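Local coordinates for Lmaj004091aaa (Leishmania major, PDB 1XTP), which probably catalyses the S-adenosyl-L-methionine-dependent methylation of the alpha-amino group of proteins that begin with an X-Pro-Lys sequence, at residues 28-33 / 203-208; 47-52 / 212-217; 88-93 / 190-195; 157-162 / 184-189. All blocks are in the same frame, centred on the assembly; numbering follows the deposited sequence.

Interaction 1. Residues 28-33 / 203-208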
# COMPACT_ATOMS: atom_id res chain seq x y z
N ARG A 28 -16.84 -2.38 17.63
CA ARG A 28 -17.13 -3.80 17.66
C ARG A 28 -16.74 -4.51 16.35
O ARG A 28 -16.42 -5.70 16.35
CB ARG A 28 -18.62 -3.99 17.93
N SER A 29 -16.79 -3.77 15.25
CA SER A 29 -16.56 -4.34 13.91
C SER A 29 -16.08 -3.26 12.94
O SER A 29 -16.19 -2.06 13.22
CB SER A 29 -17.84 -4.97 13.35
OG SER A 29 -18.81 -3.98 13.01
N THR A 30 -15.58 -3.70 11.79
CA THR A 30 -15.15 -2.79 10.72
C THR A 30 -16.34 -2.14 10.08
O THR A 30 -16.29 -0.99 9.65
CB THR A 30 -14.39 -3.54 9.66
OG1 THR A 30 -15.15 -4.69 9.32
CG2 THR A 30 -13.04 -3.98 10.18
N ASP A 31 -17.43 -2.90 9.99
CA ASP A 31 -18.70 -2.41 9.46
C ASP A 31 -19.25 -1.21 10.24
O ASP A 31 -19.77 -0.25 9.66
CB ASP A 31 -19.73 -3.54 9.45
CG ASP A 31 -19.25 -4.73 8.63
OD1 ASP A 31 -19.01 -4.58 7.42
OD2 ASP A 31 -19.09 -5.82 9.21
N GLU A 32 -19.16 -1.29 11.56
CA GLU A 32 -19.51 -0.19 12.43
C GLU A 32 -18.58 1.02 12.20
O GLU A 32 -19.03 2.16 12.17
CB GLU A 32 -19.41 -0.68 13.89
CG GLU A 32 -19.98 0.29 14.91
CD GLU A 32 -19.47 0.05 16.32
OE1 GLU A 32 -18.76 -0.94 16.58
OE2 GLU A 32 -19.78 0.89 17.19
N MSE A 33 -17.29 0.77 12.04
CA MSE A 33 -16.31 1.84 11.84
C MSE A 33 -16.49 2.59 10.52
O MSE A 33 -16.48 3.81 10.50
CB MSE A 33 -14.90 1.28 11.91
CG MSE A 33 -13.80 2.30 11.76
SE MSE A 33 -13.23 2.48 9.91
CE MSE A 33 -12.44 0.72 9.75
N ASP A 203 -5.16 -9.00 15.94
CA ASP A 203 -6.32 -9.18 15.07
C ASP A 203 -7.29 -7.98 15.09
O ASP A 203 -8.44 -8.10 14.66
CB ASP A 203 -7.05 -10.49 15.41
CG ASP A 203 -6.32 -11.74 14.87
N ARG A 204 -6.84 -6.83 15.58
CA ARG A 204 -7.69 -5.62 15.62
C ARG A 204 -7.06 -4.52 14.78
O ARG A 204 -5.84 -4.48 14.61
CB ARG A 204 -7.90 -5.15 17.06
CG ARG A 204 -8.69 -6.11 17.88
CD ARG A 204 -8.78 -5.69 19.33
NE ARG A 204 -9.73 -4.60 19.57
CZ ARG A 204 -9.42 -3.34 19.91
NH1 ARG A 204 -8.15 -2.93 20.06
NH2 ARG A 204 -10.40 -2.46 20.12
N PHE A 205 -7.90 -3.63 14.26
CA PHE A 205 -7.41 -2.52 13.44
C PHE A 205 -7.21 -1.29 14.28
O PHE A 205 -7.71 -1.21 15.41
CB PHE A 205 -8.35 -2.20 12.27
CG PHE A 205 -9.74 -1.74 12.68
CD1 PHE A 205 -9.98 -0.43 13.02
CD2 PHE A 205 -10.81 -2.63 12.69
CE1 PHE A 205 -11.25 -0.01 13.37
CE2 PHE A 205 -12.07 -2.22 13.05
CZ PHE A 205 -12.30 -0.92 13.40
N LEU A 206 -6.48 -0.34 13.71
CA LEU A 206 -6.20 0.95 14.32
C LEU A 206 -6.36 2.02 13.26
O LEU A 206 -5.54 2.10 12.34
CB LEU A 206 -4.78 1.00 14.90
CG LEU A 206 -4.35 2.33 15.55
CD1 LEU A 206 -5.30 2.74 16.63
CD2 LEU A 206 -2.95 2.23 16.13
N VAL A 207 -7.43 2.81 13.39
CA VAL A 207 -7.60 4.03 12.59
C VAL A 207 -6.68 5.15 13.14
O VAL A 207 -6.77 5.57 14.31
CB VAL A 207 -9.07 4.52 12.57
CG1 VAL A 207 -9.21 5.80 11.77
CG2 VAL A 207 -9.99 3.45 11.98
N ASP A 208 -5.80 5.63 12.28
CA ASP A 208 -4.97 6.79 12.59
C ASP A 208 -5.75 8.07 12.23
O ASP A 208 -6.00 8.36 11.05
CB ASP A 208 -3.64 6.72 11.83
CG ASP A 208 -2.64 7.79 12.28
OD1 ASP A 208 -3.06 8.90 12.65
OD2 ASP A 208 -1.43 7.52 12.24

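Interaction 2. Residues 47-52 / 212-217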
# COMPACT_ATOMS: atom_id res chain seq x y z
N LYS A 47 -13.38 16.88 6.39
CA LYS A 47 -14.38 15.91 6.84
C LYS A 47 -14.31 14.56 6.15
O LYS A 47 -14.97 13.62 6.58
CB LYS A 47 -15.76 16.50 6.62
CG LYS A 47 -16.00 17.79 7.41
CD LYS A 47 -17.45 18.17 7.38
CE LYS A 47 -17.67 19.59 7.92
NZ LYS A 47 -19.12 19.91 7.98
N GLY A 48 -13.51 14.47 5.10
CA GLY A 48 -13.57 13.34 4.20
C GLY A 48 -12.46 12.35 4.51
O GLY A 48 -11.33 12.75 4.72
N TRP A 49 -12.81 11.07 4.55
CA TRP A 49 -11.85 9.99 4.79
C TRP A 49 -10.60 10.12 3.91
O TRP A 49 -9.46 10.10 4.39
CB TRP A 49 -12.52 8.66 4.55
CG TRP A 49 -11.59 7.54 4.46
CD1 TRP A 49 -11.11 6.97 3.33
CD2 TRP A 49 -10.98 6.85 5.55
NE1 TRP A 49 -10.22 5.98 3.63
CE2 TRP A 49 -10.12 5.87 5.00
CE3 TRP A 49 -11.05 6.98 6.95
CZ2 TRP A 49 -9.36 5.02 5.78
CZ3 TRP A 49 -10.29 6.13 7.74
CH2 TRP A 49 -9.45 5.16 7.16
N TYR A 50 -10.84 10.25 2.60
CA TYR A 50 -9.76 10.45 1.64
C TYR A 50 -9.22 11.86 1.66
O TYR A 50 -8.00 12.05 1.64
CB TYR A 50 -10.21 10.10 0.21
CG TYR A 50 -10.38 8.65 -0.03
CD1 TYR A 50 -9.28 7.78 0.01
CD2 TYR A 50 -11.62 8.11 -0.32
CE1 TYR A 50 -9.43 6.43 -0.21
CE2 TYR A 50 -11.79 6.76 -0.55
CZ TYR A 50 -10.68 5.92 -0.48
OH TYR A 50 -10.84 4.58 -0.71
N GLY A 51 -10.12 12.86 1.71
CA GLY A 51 -9.72 14.24 1.67
C GLY A 51 -8.78 14.66 2.79
O GLY A 51 -7.86 15.45 2.59
N LYS A 52 -9.04 14.16 3.98
CA LYS A 52 -8.20 14.47 5.14
C LYS A 52 -6.77 13.93 4.98
O LYS A 52 -5.81 14.51 5.49
CB LYS A 52 -8.84 13.88 6.39
CG LYS A 52 -10.09 14.57 6.84
CD LYS A 52 -10.64 13.93 8.08
CE LYS A 52 -11.64 12.82 7.77
NZ LYS A 52 -12.26 12.30 9.04
N SER A 212 -5.65 10.01 8.57
CA SER A 212 -6.88 9.40 8.01
C SER A 212 -6.59 8.11 7.25
O SER A 212 -6.77 8.02 6.04
CB SER A 212 -7.65 10.40 7.12
OG SER A 212 -8.99 9.97 6.89
N SER A 213 -6.12 7.11 8.01
CA SER A 213 -5.68 5.84 7.46
C SER A 213 -5.92 4.74 8.49
O SER A 213 -6.22 5.03 9.66
CB SER A 213 -4.19 5.91 7.17
OG SER A 213 -3.43 6.05 8.37
N LEU A 214 -5.75 3.47 8.11
CA LEU A 214 -5.80 2.44 9.15
C LEU A 214 -4.83 1.29 8.91
O LEU A 214 -4.49 0.94 7.77
CB LEU A 214 -7.23 1.91 9.37
CG LEU A 214 -7.65 0.78 8.45
CD1 LEU A 214 -8.96 0.15 8.88
CD2 LEU A 214 -7.73 1.31 7.02
N THR A 215 -4.38 0.73 10.01
CA THR A 215 -3.53 -0.44 10.02
C THR A 215 -4.43 -1.62 10.28
O THR A 215 -5.30 -1.57 11.17
CB THR A 215 -2.49 -0.34 11.14
OG1 THR A 215 -1.74 0.86 10.93
CG2 THR A 215 -1.54 -1.55 11.17
N ARG A 216 -4.24 -2.67 9.49
CA ARG A 216 -5.08 -3.84 9.56
C ARG A 216 -4.23 -5.05 9.93
O ARG A 216 -3.00 -5.02 9.80
CB ARG A 216 -5.72 -4.09 8.20
CG ARG A 216 -6.53 -2.95 7.63
CD ARG A 216 -7.03 -3.37 6.23
NE ARG A 216 -7.96 -2.45 5.57
CZ ARG A 216 -7.61 -1.48 4.71
NH1 ARG A 216 -6.33 -1.21 4.45
NH2 ARG A 216 -8.54 -0.74 4.15
N SER A 217 -4.89 -6.11 10.39
CA SER A 217 -4.23 -7.38 10.69
C SER A 217 -4.07 -8.23 9.43
O SER A 217 -4.78 -8.04 8.43
CB SER A 217 -5.04 -8.17 11.71
OG SER A 217 -6.32 -8.49 11.17

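Interaction 3. Residues 88-93 / 190-195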
# COMPACT_ATOMS: atom_id res chain seq x y z
N SER A 88 12.98 -13.83 -5.20
CA SER A 88 12.53 -15.18 -4.94
C SER A 88 11.21 -15.57 -5.63
O SER A 88 10.75 -16.70 -5.46
CB SER A 88 12.35 -15.35 -3.44
OG SER A 88 11.22 -14.61 -3.00
N LEU A 89 10.56 -14.65 -6.33
CA LEU A 89 9.25 -14.96 -6.89
C LEU A 89 9.43 -15.74 -8.18
O LEU A 89 10.14 -15.30 -9.06
CB LEU A 89 8.44 -13.68 -7.13
CG LEU A 89 8.20 -12.86 -5.86
CD1 LEU A 89 7.54 -11.52 -6.21
CD2 LEU A 89 7.36 -13.64 -4.87
N PRO A 90 8.83 -16.95 -8.28
CA PRO A 90 8.98 -17.75 -9.51
C PRO A 90 8.40 -17.11 -10.75
O PRO A 90 7.31 -16.52 -10.71
CB PRO A 90 8.25 -19.06 -9.18
CG PRO A 90 8.18 -19.10 -7.71
CD PRO A 90 8.02 -17.66 -7.28
N GLY A 91 9.15 -17.22 -11.84
CA GLY A 91 8.76 -16.68 -13.12
C GLY A 91 8.22 -15.27 -13.04
O GLY A 91 7.24 -14.96 -13.72
N HIS A 92 8.82 -14.41 -12.23
CA HIS A 92 8.39 -12.99 -12.18
C HIS A 92 9.00 -12.28 -13.38
O HIS A 92 10.16 -12.49 -13.69
CB HIS A 92 8.75 -12.31 -10.84
CG HIS A 92 10.22 -12.17 -10.57
ND1 HIS A 92 10.98 -13.19 -10.05
CD2 HIS A 92 11.06 -11.12 -10.73
CE1 HIS A 92 12.23 -12.78 -9.91
NE2 HIS A 92 12.31 -11.53 -10.32
N GLY A 93 8.20 -11.48 -14.08
CA GLY A 93 8.67 -10.79 -15.28
C GLY A 93 9.52 -9.59 -14.89
O GLY A 93 9.51 -9.18 -13.74
N ASN A 190 3.20 -13.18 -16.05
CA ASN A 190 4.32 -13.30 -15.13
C ASN A 190 4.36 -12.16 -14.11
O ASN A 190 5.41 -11.83 -13.55
CB ASN A 190 5.63 -13.34 -15.92
CG ASN A 190 5.67 -14.49 -16.89
OD1 ASN A 190 4.95 -15.48 -16.72
ND2 ASN A 190 6.49 -14.37 -17.94
N GLY A 191 3.21 -11.55 -13.86
CA GLY A 191 3.18 -10.41 -12.97
C GLY A 191 2.74 -10.77 -11.56
O GLY A 191 2.04 -11.75 -11.34
N TYR A 192 3.15 -9.94 -10.61
CA TYR A 192 2.68 -10.05 -9.24
C TYR A 192 2.35 -8.65 -8.71
O TYR A 192 2.98 -7.66 -9.12
CB TYR A 192 3.78 -10.61 -8.36
CG TYR A 192 4.18 -12.05 -8.56
CD1 TYR A 192 5.14 -12.41 -9.49
CD2 TYR A 192 3.66 -13.05 -7.75
CE1 TYR A 192 5.53 -13.73 -9.65
CE2 TYR A 192 4.06 -14.38 -7.91
CZ TYR A 192 4.99 -14.71 -8.85
OH TYR A 192 5.40 -16.03 -8.99
N ILE A 193 1.39 -8.58 -7.81
CA ILE A 193 1.27 -7.42 -6.91
C ILE A 193 2.26 -7.62 -5.78
O ILE A 193 2.20 -8.62 -5.09
CB ILE A 193 -0.13 -7.25 -6.30
CG1 ILE A 193 -1.17 -6.97 -7.37
CG2 ILE A 193 -0.15 -6.08 -5.34
CD1 ILE A 193 -2.58 -7.32 -6.96
N PHE A 194 3.16 -6.67 -5.59
CA PHE A 194 3.98 -6.65 -4.40
C PHE A 194 3.36 -5.70 -3.35
O PHE A 194 3.43 -4.48 -3.49
CB PHE A 194 5.39 -6.21 -4.75
CG PHE A 194 6.31 -6.10 -3.56
CD1 PHE A 194 6.80 -7.23 -2.93
CD2 PHE A 194 6.71 -4.85 -3.11
CE1 PHE A 194 7.68 -7.11 -1.85
CE2 PHE A 194 7.59 -4.73 -2.04
CZ PHE A 194 8.07 -5.87 -1.41
N PHE A 195 2.77 -6.28 -2.31
CA PHE A 195 2.08 -5.52 -1.27
C PHE A 195 2.89 -5.56 0.02
O PHE A 195 3.10 -6.63 0.58
CB PHE A 195 0.68 -6.09 -1.06
CG PHE A 195 -0.11 -5.44 0.06
CD1 PHE A 195 -0.12 -4.06 0.22
CD2 PHE A 195 -0.86 -6.22 0.93
CE1 PHE A 195 -0.86 -3.47 1.24
CE2 PHE A 195 -1.60 -5.66 1.94
CZ PHE A 195 -1.62 -4.28 2.10

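Interaction 4. Residues 157-162 / 184-189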
# COMPACT_ATOMS: atom_id res chain seq x y z
N ASN A 157 -3.18 -6.38 -18.62
CA ASN A 157 -2.07 -7.16 -19.13
C ASN A 157 -0.84 -6.29 -19.41
O ASN A 157 -0.32 -6.32 -20.51
CB ASN A 157 -2.52 -7.88 -20.40
CG ASN A 157 -1.53 -8.92 -20.87
OD1 ASN A 157 -0.61 -9.29 -20.14
ND2 ASN A 157 -1.70 -9.38 -22.12
N THR A 158 -0.39 -5.52 -18.43
CA THR A 158 0.68 -4.53 -18.65
C THR A 158 1.88 -4.69 -17.73
O THR A 158 3.02 -4.57 -18.17
CB THR A 158 0.10 -3.10 -18.50
OG1 THR A 158 -0.84 -2.88 -19.53
CG2 THR A 158 1.17 -2.03 -18.61
N TYR A 159 1.63 -4.92 -16.45
CA TYR A 159 2.70 -4.89 -15.46
C TYR A 159 3.20 -6.25 -14.98
O TYR A 159 2.42 -7.16 -14.66
CB TYR A 159 2.26 -4.04 -14.28
CG TYR A 159 2.05 -2.61 -14.65
CD1 TYR A 159 3.13 -1.77 -14.90
CD2 TYR A 159 0.76 -2.08 -14.76
CE1 TYR A 159 2.93 -0.44 -15.24
CE2 TYR A 159 0.55 -0.74 -15.12
CZ TYR A 159 1.63 0.07 -15.35
OH TYR A 159 1.43 1.40 -15.69
N ASP A 160 4.53 -6.37 -14.93
CA ASP A 160 5.19 -7.51 -14.31
C ASP A 160 5.32 -7.31 -12.77
O ASP A 160 5.41 -8.29 -12.02
CB ASP A 160 6.56 -7.73 -14.95
CG ASP A 160 6.47 -8.13 -16.41
OD1 ASP A 160 5.54 -8.85 -16.80
OD2 ASP A 160 7.37 -7.75 -17.18
N LEU A 161 5.30 -6.07 -12.31
CA LEU A 161 5.19 -5.84 -10.86
C LEU A 161 4.35 -4.62 -10.57
O LEU A 161 4.46 -3.63 -11.27
CB LEU A 161 6.57 -5.70 -10.23
CG LEU A 161 6.62 -5.96 -8.71
CD1 LEU A 161 6.54 -7.47 -8.38
CD2 LEU A 161 7.87 -5.34 -8.10
N ILE A 162 3.49 -4.73 -9.57
CA ILE A 162 2.68 -3.61 -9.09
C ILE A 162 2.93 -3.47 -7.60
O ILE A 162 2.52 -4.31 -6.79
CB ILE A 162 1.18 -3.80 -9.38
CG1 ILE A 162 0.94 -3.93 -10.89
CG2 ILE A 162 0.36 -2.62 -8.80
CD1 ILE A 162 -0.48 -4.20 -11.27
N GLN A 184 -5.03 -6.78 -10.53
CA GLN A 184 -4.88 -8.14 -11.00
C GLN A 184 -5.02 -8.19 -12.52
O GLN A 184 -4.24 -8.85 -13.18
CB GLN A 184 -5.91 -9.05 -10.34
CG GLN A 184 -5.78 -10.52 -10.74
CD GLN A 184 -6.90 -11.34 -10.16
OE1 GLN A 184 -8.05 -10.93 -10.20
NE2 GLN A 184 -6.57 -12.49 -9.59
N GLN A 185 -6.01 -7.49 -13.05
CA GLN A 185 -6.24 -7.47 -14.49
C GLN A 185 -5.17 -6.68 -15.25
O GLN A 185 -4.93 -6.93 -16.44
CB GLN A 185 -7.65 -6.96 -14.82
CG GLN A 185 -7.93 -5.52 -14.44
CD GLN A 185 -7.44 -4.53 -15.49
OE1 GLN A 185 -7.61 -4.74 -16.69
NE2 GLN A 185 -6.84 -3.43 -15.03
N ALA A 186 -4.51 -5.76 -14.56
CA ALA A 186 -3.39 -5.00 -15.10
C ALA A 186 -2.09 -5.80 -15.13
O ALA A 186 -1.11 -5.35 -15.74
CB ALA A 186 -3.20 -3.73 -14.32
N LEU A 187 -2.04 -6.97 -14.49
CA LEU A 187 -0.82 -7.78 -14.52
C LEU A 187 -0.69 -8.57 -15.79
O LEU A 187 -1.68 -9.00 -16.36
CB LEU A 187 -0.77 -8.76 -13.36
CG LEU A 187 -0.73 -8.16 -11.95
CD1 LEU A 187 -0.80 -9.33 -10.97
CD2 LEU A 187 0.51 -7.30 -11.69
N THR A 188 0.55 -8.78 -16.21
CA THR A 188 0.88 -9.80 -17.22
C THR A 188 0.83 -11.21 -16.60
O THR A 188 0.77 -11.35 -15.38
CB THR A 188 2.29 -9.57 -17.84
OG1 THR A 188 3.29 -9.91 -16.87
CG2 THR A 188 2.44 -8.13 -18.29
N PRO A 189 0.87 -12.25 -17.44
CA PRO A 189 0.91 -13.61 -16.86
C PRO A 189 2.07 -13.88 -15.89
O PRO A 189 1.94 -14.72 -15.00
CB PRO A 189 0.98 -14.52 -18.11
CG PRO A 189 0.36 -13.67 -19.21
CD PRO A 189 0.86 -12.28 -18.92

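Interaction 1. Residues 28-33 / 203-208
Next to the contact of Ser-29 with Phe-205, the shortest polar bond runs from Arg-28 N to Glu-32 OE1 at 2.6 Å, meeting that oxygen nearly in line with its C-O bond. It works beside an N-cap, in which Ser-29 OG accepts from Glu-32 N at 3.1 Å; together the two bonds tie Glu-32 by side chain and backbone to the residues leading into helix 30-37. The opening turn fixed in this way lies against strand 205-208 of the smaller, four-stranded mixed sheet. The joint itself is apolar and centres on Phe-205, whose CB points toward the helix turn. Selenomethionine Met-33 puts its CE over one face of the ring, 4.1 Å from the centroid of Phe-205 and offset toward the rim, a CH-pi contact; SE is oblique to the ring, a Met-aromatic contact. Met-33 CB also touches Phe-205 CZ at 3.7 Å. Thr-30 CG2 comes in obliquely, 3.5 Å from Phe-205 CE2, and Ser-29 O lies at the ring edge, near its plane. Tyr-27, just before the helix, touches both Met-33 and Phe-205. Two residues on from Phe-205, Val-207 meets Met-33 tip to tip, Met-33 SE to Val-207 CG2 at 4.0 Å.

Interaction 2. Residues 47-52 / 212-217
Ser-212 and Trp-49 supply the one polar link between the segments, a hydrogen bond from Ser-212 OG to Trp-49 O at 2.5 Å. The hydroxyl approaches in the carbonyl plane, on a lone pair, and gets there because OG is anti to its own backbone N (chi1 -163°). The indole N-H is spent in another direction: Trp-49 NE1 donates to Tyr-170 O.

The remaining contacts are van der Waals. The indole passes beside the backbone of Ser-212 to Leu-214, with Ser-212 O over one ring face, 3.9 Å above the plane and offset toward the rim. At the far end of the ring system, Trp-49 CH2 is 3.8 Å from Ser-213 C and 4.2 Å from Leu-214 CD2. Lys-52 adds the aliphatic part of its chain: its CB packs on Ser-212 CB at 3.7 Å, and a bend at chi3 (-91°) places CE 4.0 Å from Ser-212 OG.

In the backbone, Ser-212, with a positive phi, and Ser-213 both face Asp-208, a G1 beta bulge. The contact thus sets the first turn of helix 49-58 against the start of strand 213-215, an outermost strand of the four-stranded sheet, while Trp-34 of helix 30-37 meets Trp-49 edge-to-face and Met-33 of the same helix touches Leu-214.

Interaction 3. Residues 88-93 / 190-195
Tyr-192 and Leu-89 meet through matching first torsions: in each, CG is anti to the carbonyl carbon and beside the backbone N (chi1 -69° and -59°), and the two side chains slide past each other in opposite directions. Tyr-192 lies on strand 191-198 of the Rossmann-like methyltransferase sheet, whereas Leu-89 belongs to the loop that joins helix 75-87 to strand 96-100. Leu-89 CB sits over one face of the phenol in a CH-pi contact, 4.2 Å from the centroid of the Tyr-192 ring and offset toward its rim. His-92 CB approaches the same ring obliquely, 3.7 Å from Tyr-192 CE1.

The phenol also anchors the loop by its polar end. Tyr-192 OH donates to Pro-90 O at 2.6 Å, in the carbonyl plane and on a lone pair, with that oxygen at the ring edge; the Pro-90 ring crosses the tyrosine side chain at about a right angle, its CD 3.5 Å from OH. Lys-254, at the C-terminus, adds a cation-pi contact to Tyr-192.

Around Asn-190 the grip passes to the backbone. Gly-93 N donates to Asn-190 O at 2.9 Å, tilted 23° from the carbonyl plane, and His-92 CA makes a C-H...O contact with the same oxygen at 3.5 Å. Nearby, the carbonyl of Gly-91 rests on the Asn-190 side chain, O to CB at 3.2 Å.

Interaction 4. Residues 157-162 / 184-189
Thr-188 turns its hydroxyl between its own backbone N and carbonyl carbon (chi1 72°), and from there OG1 donates to Asp-160 OD1. At 2.5 Å this bond from Thr-188 OG1 to Asp-160 OD1 is very short, and its exact length is doubtful. The other carboxylate oxygen of Asp-160 accepts from Ser-95 N, so the group is held from two residues. The same rotamer puts Thr-188 CG2 anti to the carbonyl carbon, 3.5 Å from Thr-158 C. Asn-157 carries CG anti to its backbone N (chi1 -169°), and its OD1 comes up against the partner chain, 3.3 Å from Thr-188 CA and close to Pro-189 CD.

The contact lies within a beta-alpha-beta crossover: strand 159-165, helix 173-186 and strand 191-198 follow in order, and the two strands are parallel neighbours in the sheet. Backbone bonds join 157-159 to the link 185-188. Ala-186 O accepts twice, from Tyr-159 N at 2.9 Å in the carbonyl plane and from Thr-158 N at 2.8 Å from above it, 49° out. Asn-157 N bonds to Gln-185 O, and Thr-188 N returns a bond to Tyr-159 O beside the single parallel bridge of Tyr-159 with Leu-187.

Thr-158 CG2 lies over the centre of the Tyr-159 ring, whose OH bonds to Asp-120. Ile-162 and Leu-187 cross obliquely, the CD1 end of Ile-162 meeting the CD2 branch of Leu-187 more tightly than usual, and Ile-162 CD1 also touches Ala-186 CB at 4.1 Å.

Overall arrangement
Interactions 1 and 2 are buried and hold the four-stranded sheet, each setting the first turn of a helix against one of its neighbouring strands, 205-208 and 213-215. Interactions 3 and 4 are partly buried and lie on the opposite side of the chain's centre, on the seven-stranded sheet, where its inner strands 159-165 and 191-198 bond side by side. Chemistry follows place: interaction 1 joins its segments mainly through apolar and aromatic packing, interaction 2 adds one serine hydroxyl bond, interaction 3 combines a phenol-to-carbonyl bond with one backbone bond, and interaction 4 relies chiefly on backbone hydrogen bonds where a helix gives way to a strand.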